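Local coordinates for protein adenylyltransferase VopS (PDB 3LET) that transfers AMP from ATP to a specific threonine of the host Rho GTPases RhoA, Rac and Cdc42, blocking effector binding and actin assembly in infected cells, at residues Q14-L18 against E60-L64; T20-H26 against R67-E71; V98-G103 against M120-F124. All blocks are in the same frame, centred on the assembly; numbering follows the deposited sequence.

In the fold
All three contacts lie in the helical N-terminal domain of this model without strands, on the same side of the chain's centre. Interactions 1 and 2 share helix 58-75: helix 14-18 meets its first part and residues 20-26, leading into helix 23-30, meet it further on, the centres of the two contacts about 10 Å apart. Their segments alternate along the chain, and His26 and Glu60 join them by a probable hydrogen bond. Interaction 3 follows in sequence, its centre about 17 Å from that of interaction 2, and pairs helix 88-102 with helix 113-139. Met69 of helix 58-75 touches Val99, Gly103 and Met120, so this helix also touches the buried apolar contact of interaction 3.

Interaction 1: Q14-L18 against E60-L64; sequences QAQRL and ELSQL
Arg17 meets the carboxylate of Glu60 side-on, NE giving a bond to OE2 (2.7 Å) and NH2 one to OE1 (2.8 Å). Both oxygens receive on their syn lone pairs, and the guanidinium and carboxylate planes are 6° apart, a nearly flat, two-bond salt bridge with both N-H groups pointing almost straight at their acceptors. The arginine chain bends at chi3 (-67°) to turn its edge to the acid, which comes in on an extended chain. The axes of segments 14-18 and 60-64 are nearly parallel and 11.6 Å apart at closest, a spacing bridged by long polar side chains in the helical N-terminal domain of VopS. Gln14 slides past Glu60 in the opposite direction, its CB lying 3.5 Å from Glu60 OE1 and its amide almost parallel to the carboxylate. Back along the Glu60 stem, Gln14 NE2 donates to Gln63 OE1 at 2.9 Å; the two amides are 73° apart, and the bond is bent. Leu18 crosses Gln63 at about a right angle, bringing CD1 to 3.5 Å from the same Gln63 OE1. Glu60 OE2 has a second partner in His26 NE2 of helix 23-30, which probably helps fix the carboxylate's rotation.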
ATOM      1  N   GLN A  14      -6.724  31.130  14.394  1.00 50.01           N
ATOM      2  CA  GLN A  14      -6.703  29.942  13.548  1.00 46.25           C
ATOM      3  C   GLN A  14      -5.606  28.952  13.959  1.00 48.45           C
ATOM      4  O   GLN A  14      -5.839  27.742  14.001  1.00 48.41           O
ATOM      5  CB  GLN A  14      -6.526  30.324  12.077  1.00 41.65           C
ATOM      6  CG  GLN A  14      -6.267  29.119  11.162  1.00 30.00           C
ATOM      7  CD  GLN A  14      -5.977  29.527   9.721  1.00 38.61           C
ATOM      8  OE1 GLN A  14      -5.707  30.696   9.439  1.00 29.92           O
ATOM      9  NE2 GLN A  14      -6.022  28.551   8.801  1.00 30.13           N
ATOM     10  N   ALA A  15      -4.414  29.463  14.257  1.00 40.19           N
ATOM     11  CA  ALA A  15      -3.283  28.609  14.625  1.00 37.01           C
ATOM     12  C   ALA A  15      -3.585  27.798  15.882  1.00 43.23           C
ATOM     13  O   ALA A  15      -3.238  26.619  15.968  1.00 41.48           O
ATOM     14  CB  ALA A  15      -2.033  29.434  14.831  1.00 35.78           C
ATOM     15  N   GLN A  16      -4.216  28.439  16.861  1.00 34.07           N
ATOM     16  CA  GLN A  16      -4.670  27.744  18.060  1.00 36.65           C
ATOM     17  C   GLN A  16      -5.712  26.668  17.678  1.00 32.91           C
ATOM     18  O   GLN A  16      -5.615  25.522  18.098  1.00 31.69           O
ATOM     19  CB  GLN A  16      -5.272  28.751  19.046  1.00 48.96           C
ATOM     20  CG  GLN A  16      -5.784  28.141  20.340  1.00 71.29           C
ATOM     21  CD  GLN A  16      -6.312  29.182  21.330  1.00 85.54           C
ATOM     22  OE1 GLN A  16      -6.711  30.288  20.948  1.00 76.88           O
ATOM     23  NE2 GLN A  16      -6.325  28.818  22.610  1.00 93.75           N
ATOM     24  N   ARG A  17      -6.692  27.038  16.862  1.00 27.37           N
ATOM     25  CA  ARG A  17      -7.791  26.124  16.545  1.00 30.71           C
ATOM     26  C   ARG A  17      -7.297  24.894  15.800  1.00 33.34           C
ATOM     27  O   ARG A  17      -7.853  23.812  15.953  1.00 38.63           O
ATOM     28  CB  ARG A  17      -8.888  26.840  15.751  1.00 30.02           C
ATOM     29  CG  ARG A  17      -9.634  27.887  16.568  1.00 32.07           C
ATOM     30  CD  ARG A  17     -10.805  28.466  15.798  1.00 37.41           C
ATOM     31  NE  ARG A  17     -10.374  29.259  14.646  1.00 39.50           N
ATOM     32  CZ  ARG A  17     -10.123  30.566  14.675  1.00 46.00           C
ATOM     33  NH1 ARG A  17     -10.250  31.253  15.803  1.00 45.19           N
ATOM     34  NH2 ARG A  17      -9.753  31.190  13.567  1.00 29.13           N
ATOM     35  N   LEU A  18      -6.255  25.055  14.989  1.00 32.76           N
ATOM     36  CA  LEU A  18      -5.721  23.933  14.220  1.00 39.54           C
ATOM     37  C   LEU A  18      -5.050  22.867  15.083  1.00 47.64           C
ATOM     38  O   LEU A  18      -4.921  21.706  14.671  1.00 41.55           O
ATOM     39  CB  LEU A  18      -4.733  24.441  13.176  1.00 36.51           C
ATOM     40  CG  LEU A  18      -5.447  24.923  11.921  1.00 36.33           C
ATOM     41  CD1 LEU A  18      -4.506  25.729  11.036  1.00 33.61           C
ATOM     42  CD2 LEU A  18      -6.046  23.718  11.180  1.00 35.62           C
ATOM     43  N   GLU A  60      -9.300  28.470   6.255  1.00 20.51           N
ATOM     44  CA  GLU A  60      -9.558  27.669   7.436  1.00 15.04           C
ATOM     45  C   GLU A  60     -10.769  26.754   7.253  1.00 15.91           C
ATOM     46  O   GLU A  60     -10.763  25.593   7.680  1.00 16.91           O
ATOM     47  CB  GLU A  60      -9.766  28.552   8.662  1.00 23.60           C
ATOM     48  CG  GLU A  60      -9.834  27.739   9.929  1.00 28.70           C
ATOM     49  CD  GLU A  60      -9.969  28.573  11.177  1.00 38.90           C
ATOM     50  OE1 GLU A  60      -9.835  29.819  11.102  1.00 35.39           O
ATOM     51  OE2 GLU A  60     -10.207  27.963  12.239  1.00 28.38           O
ATOM     52  N   LEU A  61     -11.803  27.246   6.593  1.00 16.15           N
ATOM     53  CA  LEU A  61     -12.988  26.420   6.412  1.00 21.90           C
ATOM     54  C   LEU A  61     -12.682  25.194   5.560  1.00 16.00           C
ATOM     55  O   LEU A  61     -13.246  24.133   5.778  1.00 20.00           O
ATOM     56  CB  LEU A  61     -14.109  27.234   5.779  1.00 15.61           C
ATOM     57  CG  LEU A  61     -14.701  28.263   6.753  1.00 16.69           C
ATOM     58  CD1 LEU A  61     -15.623  29.217   5.988  1.00 18.83           C
ATOM     59  CD2 LEU A  61     -15.489  27.624   7.916  1.00 17.04           C
ATOM     60  N   SER A  62     -11.799  25.352   4.584  1.00 18.15           N
ATOM     61  CA  SER A  62     -11.381  24.208   3.790  1.00 22.93           C
ATOM     62  C   SER A  62     -10.671  23.165   4.673  1.00 22.44           C
ATOM     63  O   SER A  62     -10.910  21.970   4.542  1.00 21.97           O
ATOM     64  CB  SER A  62     -10.451  24.654   2.660  1.00 36.29           C
ATOM     65  OG  SER A  62     -10.054  23.538   1.882  1.00 41.81           O
ATOM     66  N   GLN A  63      -9.788  23.618   5.557  1.00 20.07           N
ATOM     67  CA  GLN A  63      -9.085  22.712   6.480  1.00 18.57           C
ATOM     68  C   GLN A  63     -10.074  21.980   7.379  1.00 19.70           C
ATOM     69  O   GLN A  63      -9.993  20.759   7.559  1.00 17.73           O
ATOM     70  CB  GLN A  63      -8.108  23.486   7.367  1.00 22.74           C
ATOM     71  CG  GLN A  63      -6.924  24.106   6.608  1.00 35.58           C
ATOM     72  CD  GLN A  63      -6.115  25.071   7.476  1.00 41.15           C
ATOM     73  OE1 GLN A  63      -6.674  25.822   8.271  1.00 35.63           O
ATOM     74  NE2 GLN A  63      -4.796  25.041   7.329  1.00 40.88           N
ATOM     75  N   LEU A  64     -10.986  22.738   7.959  1.00 17.00           N
ATOM     76  CA  LEU A  64     -11.945  22.196   8.903  1.00 20.11           C
ATOM     77  C   LEU A  64     -12.894  21.220   8.214  1.00 18.08           C
ATOM     78  O   LEU A  64     -13.181  20.170   8.766  1.00 13.18           O
ATOM     79  CB  LEU A  64     -12.732  23.323   9.560  1.00 19.64           C
ATOM     80  CG  LEU A  64     -13.806  22.887  10.559  1.00 19.47           C
ATOM     81  CD1 LEU A  64     -13.224  22.041  11.716  1.00 14.90           C
ATOM     82  CD2 LEU A  64     -14.570  24.107  11.114  1.00 20.59           C
TER

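Interaction 2: T20-H26 against R67-E71; sequences TSSSVEH and RAMTE
Thr20 takes the end of the Arg67 guanidinium with two oxygens: Arg67 NH2 donates to Thr20 O and Arg67 NH1 to Thr20 OG1, each at 3.2 Å. The motif is a helix N-terminus docked against the side of another helix, with residues 20-22 leading into helix 23-30 and Arg67 and Glu71 on consecutive turns of helix 58-75 in the N-terminal domain. Arg67 NH2 sits above the carbonyl plane of Thr20, and the threonine hydroxyl also bonds to Arg17 O. Ser21 adds a water link, its O and Arg67 NH2 both bonding to one water. Ser22 is the N-cap: its OG accepts from Val24 N at 3.2 Å and donates to Glu25 OE1, while its CA packs 3.3 Å from Arg67 NH2. At Ser23 the first turn of the helix meets the acid. The Ser23 backbone N donates to Glu71 OE2 (2.8 Å) on the syn lone pair, and Ser23 OG, placed between its own N and carbonyl carbon by chi1 of 70°, donates to Glu71 OE1 from above the carboxylate plane. The start of helix 23-30 probably stabilises the charge of Glu71. Farther on, His26, with NE2 bonded to Glu60, accepts a weak bond at ND1 from Arg67 NH1 at 3.1 Å, the donor lying at the ring edge with the guanidinium turned 58° from the ring.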
ATOM      1  N   THR A  20      -6.205  21.837  18.003  1.00 43.04           N
ATOM      2  CA  THR A  20      -7.190  21.078  18.770  1.00 38.98           C
ATOM      3  C   THR A  20      -7.044  19.601  18.433  1.00 36.00           C
ATOM      4  O   THR A  20      -6.401  19.236  17.449  1.00 24.67           O
ATOM      5  CB  THR A  20      -8.640  21.507  18.449  1.00 45.43           C
ATOM      6  OG1 THR A  20      -8.892  21.329  17.051  1.00 37.44           O
ATOM      7  CG2 THR A  20      -8.876  22.972  18.837  1.00 37.71           C
ATOM      8  N   SER A  21      -7.648  18.738  19.229  1.00 39.66           N
ATOM      9  CA  SER A  21      -7.433  17.315  19.025  1.00 40.20           C
ATOM     10  C   SER A  21      -8.309  16.763  17.895  1.00 37.49           C
ATOM     11  O   SER A  21      -7.993  15.725  17.330  1.00 29.88           O
ATOM     12  CB  SER A  21      -7.659  16.541  20.326  1.00 46.18           C
ATOM     13  OG  SER A  21      -8.882  16.912  20.939  1.00 51.01           O
ATOM     14  N   SER A  22      -9.391  17.458  17.549  1.00 25.79           N
ATOM     15  CA  SER A  22     -10.255  16.988  16.462  1.00 26.04           C
ATOM     16  C   SER A  22     -11.082  18.121  15.875  1.00 27.01           C
ATOM     17  O   SER A  22     -11.066  19.255  16.383  1.00 24.02           O
ATOM     18  CB  SER A  22     -11.200  15.905  16.970  1.00 35.67           C
ATOM     19  OG  SER A  22     -12.288  16.469  17.675  1.00 27.09           O
ATOM     20  N   SER A  23     -11.847  17.800  14.835  1.00 20.67           N
ATOM     21  CA  SER A  23     -12.663  18.803  14.168  1.00 21.31           C
ATOM     22  C   SER A  23     -13.761  19.325  15.085  1.00 21.43           C
ATOM     23  O   SER A  23     -14.256  20.430  14.893  1.00 21.84           O
ATOM     24  CB  SER A  23     -13.298  18.211  12.906  1.00 21.71           C
ATOM     25  OG  SER A  23     -14.297  17.242  13.234  1.00 21.10           O
ATOM     26  N   VAL A  24     -14.156  18.529  16.073  1.00 22.75           N
ATOM     27  CA  VAL A  24     -15.242  18.939  16.953  1.00 22.23           C
ATOM     28  C   VAL A  24     -14.830  20.167  17.772  1.00 25.85           C
ATOM     29  O   VAL A  24     -15.528  21.179  17.775  1.00 25.67           O
ATOM     30  CB  VAL A  24     -15.658  17.781  17.879  1.00 24.68           C
ATOM     31  CG1 VAL A  24     -16.616  18.273  18.965  1.00 30.90           C
ATOM     32  CG2 VAL A  24     -16.268  16.619  17.040  1.00 23.75           C
ATOM     33  N   GLU A  25     -13.685  20.096  18.444  1.00 24.83           N
ATOM     34  CA  GLU A  25     -13.220  21.248  19.222  1.00 26.95           C
ATOM     35  C   GLU A  25     -12.894  22.428  18.315  1.00 30.76           C
ATOM     36  O   GLU A  25     -13.180  23.574  18.658  1.00 34.11           O
ATOM     37  CB  GLU A  25     -11.979  20.893  20.051  1.00 35.55           C
ATOM     38  CG  GLU A  25     -12.234  19.898  21.172  1.00 50.46           C
ATOM     39  CD  GLU A  25     -12.258  18.450  20.694  1.00 53.67           C
ATOM     40  OE1 GLU A  25     -11.637  18.148  19.653  1.00 46.39           O
ATOM     41  OE2 GLU A  25     -12.889  17.609  21.375  1.00 49.04           O
ATOM     42  N   HIS A  26     -12.278  22.154  17.167  1.00 24.02           N
ATOM     43  CA  HIS A  26     -11.996  23.200  16.170  1.00 25.76           C
ATOM     44  C   HIS A  26     -13.270  23.940  15.731  1.00 29.41           C
ATOM     45  O   HIS A  26     -13.321  25.170  15.724  1.00 28.65           O
ATOM     46  CB  HIS A  26     -11.305  22.577  14.947  1.00 19.15           C
ATOM     47  CG  HIS A  26     -10.829  23.573  13.938  1.00 21.34           C
ATOM     48  ND1 HIS A  26      -9.802  23.301  13.058  1.00 24.97           N
ATOM     49  CD2 HIS A  26     -11.233  24.836  13.662  1.00 24.40           C
ATOM     50  CE1 HIS A  26      -9.595  24.351  12.281  1.00 22.85           C
ATOM     51  NE2 HIS A  26     -10.448  25.299  12.630  1.00 24.28           N
ATOM     52  N   ARG A  67     -10.911  18.048   7.737  1.00 12.80           N
ATOM     53  CA  ARG A  67     -10.760  17.318   9.007  1.00 15.56           C
ATOM     54  C   ARG A  67     -12.052  16.605   9.402  1.00 22.33           C
ATOM     55  O   ARG A  67     -12.023  15.439   9.840  1.00 15.26           O
ATOM     56  CB  ARG A  67     -10.369  18.254  10.161  1.00 25.27           C
ATOM     57  CG  ARG A  67      -8.994  18.868  10.077  1.00 31.41           C
ATOM     58  CD  ARG A  67      -8.732  19.738  11.314  1.00 40.04           C
ATOM     59  NE  ARG A  67      -8.460  18.935  12.504  1.00 36.77           N
ATOM     60  CZ  ARG A  67      -8.235  19.436  13.719  1.00 32.37           C
ATOM     61  NH1 ARG A  67      -8.270  20.741  13.932  1.00 30.40           N
ATOM     62  NH2 ARG A  67      -7.978  18.628  14.731  1.00 28.12           N
ATOM     63  N   ALA A  68     -13.192  17.295   9.276  1.00 17.02           N
ATOM     64  CA  ALA A  68     -14.455  16.723   9.764  1.00 14.33           C
ATOM     65  C   ALA A  68     -14.907  15.584   8.845  1.00 13.68           C
ATOM     66  O   ALA A  68     -15.359  14.524   9.313  1.00 15.74           O
ATOM     67  CB  ALA A  68     -15.578  17.799   9.847  1.00 14.23           C
ATOM     68  N   MET A  69     -14.776  15.786   7.539  1.00 13.39           N
ATOM     69  CA  MET A  69     -15.076  14.694   6.586  1.00 12.79           C
ATOM     70  C   MET A  69     -14.213  13.468   6.814  1.00 14.12           C
ATOM     71  O   MET A  69     -14.701  12.317   6.767  1.00 15.24           O
ATOM     72  CB  MET A  69     -14.856  15.183   5.179  1.00 21.04           C
ATOM     73  CG  MET A  69     -15.859  16.262   4.911  1.00 31.03           C
ATOM     74  SD  MET A  69     -17.214  15.452   4.171  1.00 48.94           S
ATOM     75  CE  MET A  69     -16.716  15.968   2.529  1.00 29.90           C
ATOM     76  N   THR A  70     -12.939  13.702   7.078  1.00 13.98           N
ATOM     77  CA  THR A  70     -12.018  12.586   7.331  1.00 18.46           C
ATOM     78  C   THR A  70     -12.459  11.809   8.558  1.00 16.16           C
ATOM     79  O   THR A  70     -12.520  10.572   8.542  1.00 14.03           O
ATOM     80  CB  THR A  70     -10.584  13.092   7.556  1.00 18.25           C
ATOM     81  OG1 THR A  70     -10.137  13.738   6.368  1.00 15.87           O
ATOM     82  CG2 THR A  70      -9.611  11.910   7.874  1.00 17.04           C
ATOM     83  N   GLU A  71     -12.742  12.521   9.643  1.00 15.02           N
ATOM     84  CA  GLU A  71     -13.209  11.879  10.886  1.00 13.81           C
ATOM     85  C   GLU A  71     -14.503  11.105  10.660  1.00 19.60           C
ATOM     86  O   GLU A  71     -14.633   9.986  11.114  1.00 16.03           O
ATOM     87  CB  GLU A  71     -13.425  12.916  11.995  1.00 13.17           C
ATOM     88  CG  GLU A  71     -12.074  13.458  12.480  1.00 18.07           C
ATOM     89  CD  GLU A  71     -12.217  14.682  13.347  1.00 20.94           C
ATOM     90  OE1 GLU A  71     -13.325  14.930  13.835  1.00 26.35           O
ATOM     91  OE2 GLU A  71     -11.204  15.379  13.533  1.00 26.48           O
TER
HETATM   92  O   HOH W   1      -6.699  15.732  14.352  1.00 52.54           O

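Interaction 3: V98-G103 against M120-F124; sequences VVKDYG and MQAVF
The torsions of Met120 and Tyr102 bring them together. In Met120, chi1 of -72° and an extended chi2 send CG and SD out from helix 113-139 toward helix 88-102; in Tyr102, CG stands anti to the carbonyl carbon, which swings the ring back along its own helix, over Val123. Met120 then fits between several neighbours. Its CG lies 3.7 Å from Tyr102 CB and 3.8 Å from Val98 CG1, while SD rests against the backbone of helix 88-102, 3.7 Å from Val99 CA and close to Gly103 N. Val98 and Met120 slide past each other in opposite directions, whereas Val99 reaches the sulfur obliquely with CG2.

One turn along, Val123 divides its two methyls. CG2 stands over the centre of the Tyr102 ring, 3.9 Å from the ring centroid and 9° off its normal, a CH-pi contact made squarely on the face. CG1 faces the methyls of Val98, the two valines meeting tip to tip at 4.1 Å between their CG1 atoms. Val98 also crosses Phe124 obliquely, its CG1 4.0 Å from CE1 of that ring. The side chains that meet are all apolar in their touching parts: valine methyls, a thioether and two aromatic rings, most of them on buried residues.

Segments 98-102 and 120-124 run with their directions 128° apart, and the nearest backbones are those of Tyr102 and Met120. Arg116, a turn before Met120, donates to Tyr102 O and so ties Tyr102 to helix 113-139 through its carbonyl oxygen. Around this pair, Met69 and Met73 of helix 58-75 pack on Met120, Ser78 and Leu82 of helix 77-86 touch Phe124, and loop residues Pro228 and Ile230 touch Val123 and Tyr102.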
ATOM      1  N   VAL A  98      -8.937  10.657  -0.330  1.00 13.03           N
ATOM      2  CA  VAL A  98     -10.260  10.452  -0.907  1.00 17.41           C
ATOM      3  C   VAL A  98     -11.114  11.689  -0.639  1.00 18.18           C
ATOM      4  O   VAL A  98     -11.832  12.164  -1.520  1.00 20.06           O
ATOM      5  CB  VAL A  98     -10.889   9.156  -0.345  1.00 16.51           C
ATOM      6  CG1 VAL A  98     -12.408   9.078  -0.592  1.00 17.93           C
ATOM      7  CG2 VAL A  98     -10.168   7.931  -0.997  1.00 12.92           C
ATOM      8  N   VAL A  99     -11.011  12.225   0.570  1.00 14.76           N
ATOM      9  CA  VAL A  99     -11.769  13.455   0.920  1.00 13.37           C
ATOM     10  C   VAL A  99     -11.329  14.624   0.050  1.00 24.65           C
ATOM     11  O   VAL A  99     -12.148  15.421  -0.431  1.00 21.51           O
ATOM     12  CB  VAL A  99     -11.566  13.838   2.403  1.00 16.48           C
ATOM     13  CG1 VAL A  99     -12.072  15.303   2.678  1.00 17.65           C
ATOM     14  CG2 VAL A  99     -12.303  12.868   3.269  1.00 15.21           C
ATOM     15  N   LYS A 100     -10.028  14.741  -0.170  1.00 17.50           N
ATOM     16  CA  LYS A 100      -9.530  15.795  -1.054  1.00 14.52           C
ATOM     17  C   LYS A 100     -10.086  15.622  -2.451  1.00 22.50           C
ATOM     18  O   LYS A 100     -10.391  16.611  -3.122  1.00 24.46           O
ATOM     19  CB  LYS A 100      -7.982  15.828  -1.078  1.00 19.95           C
ATOM     20  CG  LYS A 100      -7.389  16.429   0.202  1.00 25.93           C
ATOM     21  CD  LYS A 100      -5.863  16.375   0.222  1.00 38.83           C
ATOM     22  CE  LYS A 100      -5.287  17.052   1.466  1.00 43.29           C
ATOM     23  NZ  LYS A 100      -5.375  18.535   1.398  1.00 51.07           N
ATOM     24  N   ASP A 101     -10.221  14.380  -2.903  1.00 19.13           N
ATOM     25  CA  ASP A 101     -10.588  14.131  -4.302  1.00 19.92           C
ATOM     26  C   ASP A 101     -12.082  14.145  -4.520  1.00 35.56           C
ATOM     27  O   ASP A 101     -12.538  14.540  -5.585  1.00 28.96           O
ATOM     28  CB  ASP A 101     -10.065  12.767  -4.780  1.00 21.64           C
ATOM     29  CG  ASP A 101      -8.559  12.769  -5.016  1.00 39.46           C
ATOM     30  OD1 ASP A 101      -7.961  13.866  -4.941  1.00 40.96           O
ATOM     31  OD2 ASP A 101      -7.980  11.684  -5.279  1.00 35.60           O
ATOM     32  N   TYR A 102     -12.838  13.695  -3.519  1.00 21.99           N
ATOM     33  CA  TYR A 102     -14.274  13.457  -3.686  1.00 28.99           C
ATOM     34  C   TYR A 102     -15.141  14.276  -2.736  1.00 33.17           C
ATOM     35  O   TYR A 102     -16.353  14.308  -2.886  1.00 20.82           O
ATOM     36  CB  TYR A 102     -14.588  11.994  -3.405  1.00 23.82           C
ATOM     37  CG  TYR A 102     -14.030  11.041  -4.430  1.00 27.05           C
ATOM     38  CD1 TYR A 102     -14.724  10.771  -5.602  1.00 29.83           C
ATOM     39  CD2 TYR A 102     -12.814  10.395  -4.214  1.00 17.77           C
ATOM     40  CE1 TYR A 102     -14.231   9.875  -6.542  1.00 27.32           C
ATOM     41  CE2 TYR A 102     -12.297   9.495  -5.163  1.00 22.58           C
ATOM     42  CZ  TYR A 102     -13.023   9.247  -6.318  1.00 30.73           C
ATOM     43  OH  TYR A 102     -12.536   8.372  -7.255  1.00 30.31           O
ATOM     44  N   GLY A 103     -14.518  14.883  -1.734  1.00 23.66           N
ATOM     45  CA  GLY A 103     -15.234  15.551  -0.653  1.00 21.16           C
ATOM     46  C   GLY A 103     -15.945  16.842  -1.075  1.00 27.10           C
ATOM     47  O   GLY A 103     -16.946  17.226  -0.479  1.00 22.99           O
ATOM     48  N   MET A 120     -18.320   8.766  -0.890  1.00 24.11           N
ATOM     49  CA  MET A 120     -17.012   8.320  -0.418  1.00 22.25           C
ATOM     50  C   MET A 120     -17.072   6.937   0.245  1.00 29.09           C
ATOM     51  O   MET A 120     -16.102   6.179   0.210  1.00 18.96           O
ATOM     52  CB  MET A 120     -16.385   9.364   0.493  1.00 23.26           C
ATOM     53  CG  MET A 120     -15.933  10.579  -0.305  1.00 20.03           C
ATOM     54  SD  MET A 120     -15.066  11.794   0.670  1.00 18.66           S
ATOM     55  CE  MET A 120     -16.286  12.196   1.906  1.00 22.62           C
ATOM     56  N   GLN A 121     -18.197   6.586   0.853  1.00 20.58           N
ATOM     57  CA  GLN A 121     -18.328   5.210   1.349  1.00 21.87           C
ATOM     58  C   GLN A 121     -18.337   4.228   0.200  1.00 19.88           C
ATOM     59  O   GLN A 121     -17.824   3.109   0.341  1.00 20.72           O
ATOM     60  CB  GLN A 121     -19.589   5.033   2.200  1.00 22.32           C
ATOM     61  CG  GLN A 121     -19.453   5.703   3.559  1.00 17.30           C
ATOM     62  CD  GLN A 121     -20.711   5.602   4.392  1.00 22.07           C
ATOM     63  OE1 GLN A 121     -20.945   4.606   5.091  1.00 25.07           O
ATOM     64  NE2 GLN A 121     -21.546   6.624   4.303  1.00 31.34           N
ATOM     65  N   ALA A 122     -18.919   4.601  -0.937  1.00 19.47           N
ATOM     66  CA  ALA A 122     -18.841   3.703  -2.092  1.00 20.89           C
ATOM     67  C   ALA A 122     -17.394   3.589  -2.598  1.00 23.45           C
ATOM     68  O   ALA A 122     -16.955   2.509  -2.994  1.00 23.34           O
ATOM     69  CB  ALA A 122     -19.798   4.167  -3.219  1.00 31.48           C
ATOM     70  N   VAL A 123     -16.635   4.688  -2.570  1.00 17.21           N
ATOM     71  CA  VAL A 123     -15.235   4.633  -2.986  1.00 21.01           C
ATOM     72  C   VAL A 123     -14.475   3.686  -2.052  1.00 21.29           C
ATOM     73  O   VAL A 123     -13.761   2.822  -2.514  1.00 15.27           O
ATOM     74  CB  VAL A 123     -14.569   6.032  -2.979  1.00 23.14           C
ATOM     75  CG1 VAL A 123     -13.043   5.917  -3.152  1.00 16.09           C
ATOM     76  CG2 VAL A 123     -15.185   6.922  -4.077  1.00 28.74           C
ATOM     77  N   PHE A 124     -14.666   3.831  -0.746  1.00 13.23           N
ATOM     78  CA  PHE A 124     -14.005   2.950   0.251  1.00 16.38           C
ATOM     79  C   PHE A 124     -14.423   1.495   0.043  1.00 21.32           C
ATOM     80  O   PHE A 124     -13.586   0.577   0.120  1.00 16.09           O
ATOM     81  CB  PHE A 124     -14.415   3.341   1.687  1.00 18.88           C
ATOM     82  CG  PHE A 124     -13.576   4.431   2.323  1.00 23.67           C
ATOM     83  CD1 PHE A 124     -12.705   5.206   1.582  1.00 18.37           C
ATOM     84  CD2 PHE A 124     -13.686   4.676   3.686  1.00 18.46           C
ATOM     85  CE1 PHE A 124     -11.959   6.195   2.169  1.00 19.76           C
ATOM     86  CE2 PHE A 124     -12.948   5.685   4.282  1.00 23.19           C
ATOM     87  CZ  PHE A 124     -12.086   6.449   3.513  1.00 20.74           C
TER